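Local coordinates for protein bacterial leucyl aminopeptidase (Legionella pneumophila, PDB 6ESL) that probably cleaves N-terminal amino acids, leucine among them, from peptides as a secreted two-zinc aminopeptidase of the M28 family that contributes to nutrient acquisition inside amoebas, at residues 22-33 with 67-76; 41-49 with 88-96. All coordinates share one frame; numbering follows the deposited sequence.

Interaction 1 of 2, residues 22-33 with 67-76; sequences EQLQVPQCLAAK and VSCGHFVNVS
Leu-24 and Gln-25 pair with Asn-74 and Val-73 at an edge of the four-stranded antiparallel sheet of the small N-terminal domain, and the Cys-29 to Cys-69 disulfide clamps the far end of the pairing. Gln-25 and Val-73 form the hydrogen-bonded pair, with Gln-25 N giving to Val-73 O at 2.8 Å and Val-73 N returning to Gln-25 O at 3.0 Å. On the face carrying Leu-24 and Asn-74, Leu-24 lays its CD1 over one face of the Phe-72 ring, 4.2 Å from the centroid and 15° off the normal, a CH-pi contact displaced toward the rim. The ring reaches that spot because CG of Phe-72 sits between its own backbone N and carbonyl carbon (chi1 60°).

At the other end, Asn-74 ND2 gives to Glu-22 OE2 at 2.9 Å, from above the carboxylate plane. Each side chain has further partners on the second subunit: Glu-22 meets Tyr-186 and Arg-258 of that subunit, and Asn-74 ND2 also reaches the backbone O of Arg-258, the neighbour of a zinc ligand. Asn-74 OD1 closes an Asx turn by accepting Ser-76 N, and takes a second bond from Ser-76 OG; that OG in turn accepts from Gln-23 N at 3.0 Å.

Beyond the paired strands the two segments stay close. Cys-29 SG joins Cys-69 SG at 2.1 Å with a torsion of 98° about the bond, while Pro-27 CD rests 3.1 Å from His-71 O, a buried carbonyl oxygen without a polar partner.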
loop_
_atom_site.group_PDB
_atom_site.type_symbol
_atom_site.label_atom_id
_atom_site.label_comp_id
_atom_site.label_asym_id
_atom_site.label_seq_id
_atom_site.Cartn_x
_atom_site.Cartn_y
_atom_site.Cartn_z
ATOM N N GLU B 22 4.152 -12.111 -33.457
ATOM C CA GLU B 22 3.760 -12.083 -32.062
ATOM C C GLU B 22 2.786 -10.954 -31.793
ATOM O O GLU B 22 2.738 -9.966 -32.507
ATOM C CB GLU B 22 4.992 -11.973 -31.132
ATOM C CG GLU B 22 6.088 -12.999 -31.408
ATOM C CD GLU B 22 7.198 -13.065 -30.359
ATOM O OE1 GLU B 22 8.299 -12.665 -30.717
ATOM O OE2 GLU B 22 6.962 -13.610 -29.289
ATOM N N GLN B 23 1.935 -11.165 -30.850
ATOM C CA GLN B 23 1.012 -10.190 -30.400
ATOM C C GLN B 23 1.427 -9.664 -29.022
ATOM O O GLN B 23 1.618 -10.426 -28.011
ATOM C CB GLN B 23 -0.399 -10.721 -30.356
ATOM C CG GLN B 23 -0.821 -11.254 -31.784
ATOM C CD GLN B 23 -0.215 -12.631 -32.144
ATOM O OE1 GLN B 23 -0.270 -13.524 -31.276
ATOM N NE2 GLN B 23 0.407 -12.745 -33.233
ATOM N N LEU B 24 1.451 -8.326 -28.988
ATOM C CA LEU B 24 1.847 -7.548 -27.764
ATOM C C LEU B 24 0.750 -6.637 -27.328
ATOM O O LEU B 24 0.150 -5.957 -28.204
ATOM C CB LEU B 24 3.064 -6.747 -28.104
ATOM C CG LEU B 24 4.221 -7.495 -28.724
ATOM C CD1 LEU B 24 5.365 -6.564 -28.995
ATOM C CD2 LEU B 24 4.626 -8.647 -27.796
ATOM N N GLN B 25 0.492 -6.614 -26.025
ATOM C CA GLN B 25 -0.378 -5.645 -25.395
ATOM C C GLN B 25 0.496 -4.468 -24.953
ATOM O O GLN B 25 1.438 -4.687 -24.185
ATOM C CB GLN B 25 -1.191 -6.156 -24.259
ATOM C CG GLN B 25 -2.233 -5.180 -23.760
ATOM C CD GLN B 25 -3.277 -5.811 -22.805
ATOM O OE1 GLN B 25 -3.751 -5.169 -21.860
ATOM N NE2 GLN B 25 -3.569 -7.091 -23.016
ATOM N N VAL B 26 0.202 -3.284 -25.535
ATOM C CA VAL B 26 1.024 -2.107 -25.406
ATOM C C VAL B 26 0.193 -0.935 -24.820
ATOM O O VAL B 26 -0.916 -0.620 -25.342
ATOM C CB VAL B 26 1.599 -1.788 -26.763
ATOM C CG1 VAL B 26 2.632 -0.681 -26.706
ATOM C CG2 VAL B 26 2.325 -2.990 -27.359
ATOM N N PRO B 27 0.719 -0.257 -23.806
ATOM C CA PRO B 27 0.067 1.014 -23.369
ATOM C C PRO B 27 -0.017 2.046 -24.466
ATOM O O PRO B 27 0.887 2.169 -25.335
ATOM C CB PRO B 27 1.022 1.542 -22.250
ATOM C CG PRO B 27 1.904 0.375 -21.927
ATOM C CD PRO B 27 1.998 -0.497 -23.110
ATOM N N GLN B 28 -1.119 2.808 -24.467
ATOM C CA GLN B 28 -1.272 3.909 -25.508
ATOM C C GLN B 28 -0.048 4.827 -25.656
ATOM O O GLN B 28 0.357 5.142 -26.788
ATOM C CB GLN B 28 -2.546 4.770 -25.287
ATOM C CG GLN B 28 -3.836 4.018 -25.572
ATOM C CD GLN B 28 -4.175 3.792 -27.060
ATOM O OE1 GLN B 28 -3.405 4.160 -27.972
ATOM N NE2 GLN B 28 -5.325 3.168 -27.289
ATOM N N CYS B 29 0.557 5.157 -24.525
ATOM C CA CYS B 29 1.673 6.101 -24.526
ATOM C C CYS B 29 2.823 5.557 -25.329
ATOM O O CYS B 29 3.414 6.256 -26.073
ATOM C CB CYS B 29 2.131 6.415 -23.115
ATOM S SG CYS B 29 2.673 5.012 -22.059
ATOM N N LEU B 30 3.112 4.252 -25.178
ATOM C CA LEU B 30 4.149 3.599 -26.009
ATOM C C LEU B 30 3.697 3.333 -27.427
ATOM O O LEU B 30 4.464 3.526 -28.413
ATOM C CB LEU B 30 4.550 2.294 -25.301
ATOM C CG LEU B 30 5.648 1.446 -25.994
ATOM C CD1 LEU B 30 6.940 2.211 -26.341
ATOM C CD2 LEU B 30 5.952 0.336 -25.068
ATOM N N ALA B 31 2.456 2.872 -27.574
ATOM C CA ALA B 31 1.892 2.585 -28.915
ATOM C C ALA B 31 2.010 3.779 -29.836
ATOM O O ALA B 31 2.318 3.622 -31.018
ATOM C CB ALA B 31 0.431 2.139 -28.817
ATOM N N ALA B 32 1.807 4.995 -29.290
ATOM C CA ALA B 32 1.926 6.196 -30.097
ATOM C C ALA B 32 3.311 6.380 -30.761
ATOM O O ALA B 32 3.376 6.998 -31.784
ATOM C CB ALA B 32 1.541 7.432 -29.288
ATOM N N LYS B 33 4.382 5.834 -30.192
ATOM C CA LYS B 33 5.723 6.044 -30.698
ATOM C C LYS B 33 6.238 4.909 -31.570
ATOM O O LYS B 33 7.315 5.015 -32.119
ATOM C CB LYS B 33 6.706 6.286 -29.539
ATOM C CG LYS B 33 6.317 7.394 -28.519
ATOM C CD LYS B 33 6.417 8.852 -29.009
ATOM C CE LYS B 33 7.862 9.352 -29.284
ATOM N NZ LYS B 33 7.996 10.555 -30.210
ATOM N N VAL B 67 11.245 5.604 -24.079
ATOM C CA VAL B 67 10.013 6.345 -23.903
ATOM C C VAL B 67 9.620 6.418 -22.435
ATOM O O VAL B 67 9.021 7.410 -22.019
ATOM C CB VAL B 67 8.881 5.791 -24.796
ATOM C CG1 VAL B 67 7.498 6.351 -24.342
ATOM C CG2 VAL B 67 9.205 6.028 -26.261
ATOM N N SER B 68 10.006 5.425 -21.629
ATOM C CA SER B 68 9.886 5.502 -20.214
ATOM C C SER B 68 8.455 5.704 -19.714
ATOM O O SER B 68 8.251 6.380 -18.684
ATOM C CB SER B 68 10.825 6.650 -19.719
ATOM O OG SER B 68 10.987 6.576 -18.341
ATOM N N CYS B 69 7.445 5.112 -20.377
ATOM C CA CYS B 69 6.097 5.121 -19.869
ATOM C C CYS B 69 5.499 3.708 -19.623
ATOM O O CYS B 69 4.322 3.568 -19.273
ATOM C CB CYS B 69 5.267 5.921 -20.874
ATOM S SG CYS B 69 4.755 5.006 -22.342
ATOM N N GLY B 70 6.354 2.681 -19.707
ATOM C CA GLY B 70 5.939 1.274 -19.504
ATOM C C GLY B 70 6.463 0.364 -20.628
ATOM O O GLY B 70 6.905 0.834 -21.676
ATOM N N HIS B 71 6.378 -0.914 -20.390
ATOM C CA HIS B 71 6.793 -1.928 -21.341
ATOM C C HIS B 71 5.545 -2.558 -21.917
ATOM O O HIS B 71 4.512 -1.901 -22.072
ATOM C CB HIS B 71 7.783 -2.896 -20.664
ATOM C CG HIS B 71 9.103 -2.248 -20.425
ATOM N ND1 HIS B 71 10.148 -2.391 -21.324
ATOM C CD2 HIS B 71 9.488 -1.297 -19.511
ATOM C CE1 HIS B 71 11.128 -1.578 -20.956
ATOM N NE2 HIS B 71 10.747 -0.889 -19.881
ATOM N N PHE B 72 5.668 -3.825 -22.280
ATOM C CA PHE B 72 4.580 -4.529 -23.024
ATOM C C PHE B 72 4.451 -5.937 -22.450
ATOM O O PHE B 72 5.354 -6.444 -21.781
ATOM C CB PHE B 72 4.806 -4.459 -24.483
ATOM C CG PHE B 72 6.098 -5.086 -24.933
ATOM C CD1 PHE B 72 6.228 -6.485 -25.030
ATOM C CD2 PHE B 72 7.165 -4.314 -25.348
ATOM C CE1 PHE B 72 7.389 -7.075 -25.438
ATOM C CE2 PHE B 72 8.351 -4.918 -25.801
ATOM C CZ PHE B 72 8.458 -6.296 -25.787
ATOM N N VAL B 73 3.269 -6.532 -22.707
ATOM C CA VAL B 73 3.030 -7.932 -22.322
ATOM C C VAL B 73 2.830 -8.721 -23.591
ATOM O O VAL B 73 2.084 -8.299 -24.473
ATOM C CB VAL B 73 1.864 -8.036 -21.336
ATOM C CG1 VAL B 73 1.525 -9.533 -21.075
ATOM C CG2 VAL B 73 2.218 -7.353 -20.031
ATOM N N ASN B 74 3.565 -9.806 -23.749
ATOM C CA ASN B 74 3.406 -10.736 -24.878
ATOM C C ASN B 74 2.158 -11.552 -24.660
ATOM O O ASN B 74 2.046 -12.293 -23.694
ATOM C CB ASN B 74 4.639 -11.621 -25.020
ATOM C CG ASN B 74 4.758 -12.248 -26.353
ATOM O OD1 ASN B 74 3.750 -12.764 -26.823
ATOM N ND2 ASN B 74 5.895 -12.172 -27.018
ATOM N N VAL B 75 1.148 -11.339 -25.510
ATOM C CA VAL B 75 -0.166 -12.056 -25.340
ATOM C C VAL B 75 -0.336 -13.163 -26.414
ATOM O O VAL B 75 -1.423 -13.679 -26.595
ATOM C CB VAL B 75 -1.372 -11.075 -25.296
ATOM C CG1 VAL B 75 -1.266 -10.194 -24.085
ATOM C CG2 VAL B 75 -1.525 -10.295 -26.633
ATOM N N SER B 76 0.694 -13.491 -27.154
ATOM C CA SER B 76 0.583 -14.471 -28.196
ATOM C C SER B 76 0.020 -15.803 -27.683
ATOM O O SER B 76 -0.854 -16.422 -28.353
ATOM C CB SER B 76 1.913 -14.760 -28.814
ATOM O OG SER B 76 2.628 -13.629 -29.251
HETATM O O HOH W 1 -0.601 -16.099 -31.156
#

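Interaction 2 of 2, residues 41-49 with 88-96; sequences LAENKEFKI and QQSAQKLLQ
Leu-95 packs across both strands of the beta hairpin formed by 39-43 and 47-53; the short helix that starts at Gln-88 packs on one face of the hairpin, and Leu-95 follows one turn on from Ala-91. The segment 88-94 runs nearly along strand 41-43, with the axes 21° apart and 6.9 Å at closest approach. Leu-95 and Ile-49 slide past each other in opposite directions, which brings Leu-95 CG to 3.7 Å from Ile-49 CD1. The two methyls of the leucine then divide the hairpin between them: CD1 lies 3.7 Å from Glu-43 CA on the first strand, whereas CD2 meets Phe-47 CB at 3.9 Å on the second.

One turn earlier the small Ala-91 lets the helix come close. Its CB stands against Leu-41 CB at 3.9 Å and also touches Ile-49. Leu-41 and Ala-42 both face Ile-49 in a classic beta bulge, and the CB atoms of both touch Ala-91. Near the start of the helix, the side chains of Leu-41 and Gln-88 cross at about a right angle, CD2 against CG.

The outer flank belongs to Gln-92. Bent at chi2, this side chain folds back over the methyl of Ala-42, and its NE2 makes a weak hydrogen bond of 3.3 Å to Glu-43 O. The Phe-47 ring also meets that of Tyr-331 of the second subunit. Asn-44 fastens the turn itself: a chi1 of 68° brings its amide round toward the residues of the turn, and OD1 accepts Phe-47 N at 3.0 Å, the donor lying nearly along the C=O axis, which makes an Asx motif.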
loop_
_atom_site.group_PDB
_atom_site.type_symbol
_atom_site.label_atom_id
_atom_site.label_comp_id
_atom_site.label_asym_id
_atom_site.label_seq_id
_atom_site.Cartn_x
_atom_site.Cartn_y
_atom_site.Cartn_z
ATOM N N LEU B 41 -4.849 -4.986 -33.587
ATOM C CA LEU B 41 -5.825 -6.066 -33.514
ATOM C C LEU B 41 -7.013 -5.660 -32.667
ATOM O O LEU B 41 -8.120 -6.206 -32.833
ATOM C CB LEU B 41 -5.199 -7.358 -32.931
ATOM C CG LEU B 41 -4.080 -7.961 -33.798
ATOM C CD1 LEU B 41 -3.522 -9.145 -33.055
ATOM C CD2 LEU B 41 -4.477 -8.351 -35.196
ATOM N N ALA B 42 -6.782 -4.791 -31.703
ATOM C CA ALA B 42 -7.802 -4.330 -30.815
ATOM C C ALA B 42 -7.246 -3.134 -30.058
ATOM O O ALA B 42 -6.042 -2.995 -29.948
ATOM C CB ALA B 42 -8.160 -5.439 -29.802
ATOM N N GLU B 43 -8.127 -2.291 -29.567
ATOM C CA GLU B 43 -7.740 -1.191 -28.737
ATOM C C GLU B 43 -8.829 -0.632 -27.902
ATOM O O GLU B 43 -9.991 -0.732 -28.205
ATOM C CB GLU B 43 -7.000 -0.103 -29.480
ATOM C CG GLU B 43 -7.771 0.731 -30.451
ATOM C CD GLU B 43 -6.937 1.877 -30.961
ATOM O OE1 GLU B 43 -6.704 2.842 -30.197
ATOM O OE2 GLU B 43 -6.515 1.804 -32.107
ATOM N N ASN B 44 -8.415 -0.034 -26.820
ATOM C CA ASN B 44 -9.301 0.620 -25.909
ATOM C C ASN B 44 -8.663 1.890 -25.433
ATOM O O ASN B 44 -7.675 2.325 -25.955
ATOM C CB ASN B 44 -9.844 -0.299 -24.812
ATOM C CG ASN B 44 -8.800 -0.756 -23.831
ATOM O OD1 ASN B 44 -7.717 -0.243 -23.788
ATOM N ND2 ASN B 44 -9.152 -1.719 -23.025
ATOM N N LYS B 45 -9.244 2.512 -24.437
ATOM C CA LYS B 45 -8.727 3.766 -23.959
ATOM C C LYS B 45 -7.281 3.700 -23.482
ATOM O O LYS B 45 -6.536 4.608 -23.700
ATOM C CB LYS B 45 -9.626 4.258 -22.836
ATOM C CG LYS B 45 -11.020 4.646 -23.241
ATOM C CD LYS B 45 -11.859 5.101 -22.066
ATOM C CE LYS B 45 -13.270 5.521 -22.471
ATOM N NZ LYS B 45 -14.146 5.954 -21.355
ATOM N N GLU B 46 -6.898 2.632 -22.814
ATOM C CA GLU B 46 -5.548 2.507 -22.314
ATOM C C GLU B 46 -4.505 1.678 -23.072
ATOM O O GLU B 46 -3.335 1.861 -22.885
ATOM C CB GLU B 46 -5.658 1.915 -20.927
ATOM C CG GLU B 46 -6.354 2.809 -19.934
ATOM C CD GLU B 46 -5.681 4.164 -19.777
ATOM O OE1 GLU B 46 -4.447 4.228 -19.763
ATOM O OE2 GLU B 46 -6.388 5.171 -19.670
ATOM N N PHE B 47 -4.949 0.847 -23.980
ATOM C CA PHE B 47 -4.093 -0.188 -24.613
ATOM C C PHE B 47 -4.436 -0.430 -26.039
ATOM O O PHE B 47 -5.624 -0.302 -26.469
ATOM C CB PHE B 47 -4.181 -1.601 -23.945
ATOM C CG PHE B 47 -3.793 -1.659 -22.518
ATOM C CD1 PHE B 47 -2.463 -1.687 -22.152
ATOM C CD2 PHE B 47 -4.759 -1.723 -21.530
ATOM C CE1 PHE B 47 -2.100 -1.719 -20.829
ATOM C CE2 PHE B 47 -4.427 -1.775 -20.185
ATOM C CZ PHE B 47 -3.065 -1.762 -19.825
ATOM N N LYS B 48 -3.407 -0.802 -26.789
ATOM C CA LYS B 48 -3.579 -1.485 -28.053
ATOM C C LYS B 48 -3.021 -2.921 -27.890
ATOM O O LYS B 48 -2.060 -3.119 -27.185
ATOM C CB LYS B 48 -2.803 -0.832 -29.182
ATOM C CG LYS B 48 -3.313 0.582 -29.468
ATOM C CD LYS B 48 -2.806 1.142 -30.749
ATOM C CE LYS B 48 -3.287 2.594 -30.820
ATOM N NZ LYS B 48 -2.669 3.159 -31.987
ATOM N N ILE B 49 -3.589 -3.878 -28.606
ATOM C CA ILE B 49 -2.920 -5.124 -28.924
ATOM C C ILE B 49 -2.519 -5.078 -30.349
ATOM O O ILE B 49 -3.350 -4.951 -31.303
ATOM C CB ILE B 49 -3.777 -6.362 -28.561
ATOM C CG1 ILE B 49 -3.971 -6.393 -27.088
ATOM C CG2 ILE B 49 -3.137 -7.623 -29.132
ATOM C CD1 ILE B 49 -5.009 -7.329 -26.525
ATOM N N GLN B 88 -8.580 -11.357 -33.806
ATOM C CA GLN B 88 -9.131 -10.039 -33.440
ATOM C C GLN B 88 -10.213 -10.132 -32.383
ATOM O O GLN B 88 -10.348 -9.222 -31.541
ATOM C CB GLN B 88 -9.612 -9.270 -34.661
ATOM C CG GLN B 88 -8.457 -8.942 -35.578
ATOM C CD GLN B 88 -8.749 -7.834 -36.552
ATOM O OE1 GLN B 88 -8.364 -7.910 -37.732
ATOM N NE2 GLN B 88 -9.425 -6.790 -36.071
ATOM N N GLN B 89 -10.941 -11.252 -32.396
ATOM C CA GLN B 89 -12.029 -11.497 -31.437
ATOM C C GLN B 89 -11.417 -11.775 -30.090
ATOM O O GLN B 89 -11.823 -11.146 -29.116
ATOM C CB GLN B 89 -12.919 -12.697 -31.882
ATOM C CG GLN B 89 -13.740 -12.457 -33.173
ATOM C CD GLN B 89 -14.575 -13.680 -33.664
ATOM O OE1 GLN B 89 -14.238 -14.820 -33.363
ATOM N NE2 GLN B 89 -15.643 -13.429 -34.429
ATOM N N SER B 90 -10.472 -12.724 -30.033
ATOM C CA SER B 90 -9.701 -13.029 -28.784
ATOM C C SER B 90 -9.008 -11.792 -28.237
ATOM O O SER B 90 -9.111 -11.494 -27.033
ATOM C CB SER B 90 -8.609 -14.075 -29.008
ATOM O OG SER B 90 -7.638 -13.623 -29.884
ATOM N N ALA B 91 -8.344 -11.065 -29.149
ATOM C CA ALA B 91 -7.635 -9.818 -28.794
ATOM C C ALA B 91 -8.607 -8.802 -28.201
ATOM O O ALA B 91 -8.373 -8.376 -27.069
ATOM C CB ALA B 91 -6.832 -9.269 -29.966
ATOM N N GLN B 92 -9.728 -8.481 -28.888
ATOM C CA GLN B 92 -10.759 -7.560 -28.298
ATOM C C GLN B 92 -11.350 -8.084 -26.967
ATOM O O GLN B 92 -11.575 -7.322 -25.979
ATOM C CB GLN B 92 -11.892 -7.238 -29.338
ATOM C CG GLN B 92 -11.767 -5.918 -30.181
ATOM C CD GLN B 92 -11.911 -4.625 -29.286
ATOM O OE1 GLN B 92 -12.815 -4.525 -28.445
ATOM N NE2 GLN B 92 -11.019 -3.656 -29.473
ATOM N N LYS B 93 -11.576 -9.393 -26.917
ATOM C CA LYS B 93 -12.094 -10.015 -25.681
ATOM C C LYS B 93 -11.097 -9.922 -24.538
ATOM O O LYS B 93 -11.479 -9.686 -23.386
ATOM C CB LYS B 93 -12.497 -11.485 -25.918
ATOM C CG LYS B 93 -13.705 -11.658 -26.849
ATOM C CD LYS B 93 -14.112 -13.116 -27.119
ATOM C CE LYS B 93 -15.355 -13.184 -28.049
ATOM N NZ LYS B 93 -15.728 -14.588 -28.326
ATOM N N LEU B 94 -9.816 -10.085 -24.871
ATOM C CA LEU B 94 -8.747 -9.939 -23.892
ATOM C C LEU B 94 -8.742 -8.568 -23.278
ATOM O O LEU B 94 -8.616 -8.449 -22.084
ATOM C CB LEU B 94 -7.402 -10.250 -24.536
ATOM C CG LEU B 94 -6.272 -10.546 -23.573
ATOM C CD1 LEU B 94 -6.604 -11.634 -22.542
ATOM C CD2 LEU B 94 -5.123 -10.963 -24.479
ATOM N N LEU B 95 -8.980 -7.533 -24.084
ATOM C CA LEU B 95 -9.094 -6.198 -23.521
ATOM C C LEU B 95 -10.324 -5.901 -22.642
ATOM O O LEU B 95 -10.301 -4.859 -22.033
ATOM C CB LEU B 95 -8.917 -5.128 -24.622
ATOM C CG LEU B 95 -7.529 -5.009 -25.258
ATOM C CD1 LEU B 95 -7.471 -3.834 -26.190
ATOM C CD2 LEU B 95 -6.437 -4.808 -24.184
ATOM N N GLN B 96 -11.349 -6.778 -22.531
ATOM C CA GLN B 96 -12.567 -6.503 -21.694
ATOM C C GLN B 96 -12.814 -7.475 -20.522
ATOM O O GLN B 96 -12.075 -7.503 -19.547
ATOM C CB GLN B 96 -13.810 -6.469 -22.596
ATOM C CG GLN B 96 -14.381 -7.848 -22.914
ATOM C CD GLN B 96 -15.258 -7.919 -24.159
ATOM O OE1 GLN B 96 -15.629 -6.898 -24.746
ATOM N NE2 GLN B 96 -15.601 -9.152 -24.565
#

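Overall arrangement
From the N terminus the chain runs out strand 21-27 and helix 28-31, then makes the hairpin 39-53. Helix 57-67 follows, and strand 73-74 returns to the first strand, closing the loop of interaction 1. The hairpin lies inside that loop, yet its own partner, helix 88-94, comes only after strand 73-74 and closes the loop of interaction 2, so the two contacts cross rather than nest. They meet through the sheet: strand 21-27 separates 73-74 from 47-53, and Val-26 N probably bonds to Lys-48 O. Interaction 1 thus fixes one edge of the N-terminal sheet, while interaction 2 sets a helix against its opposite edge hairpin; both lie well away from the centre of the chain.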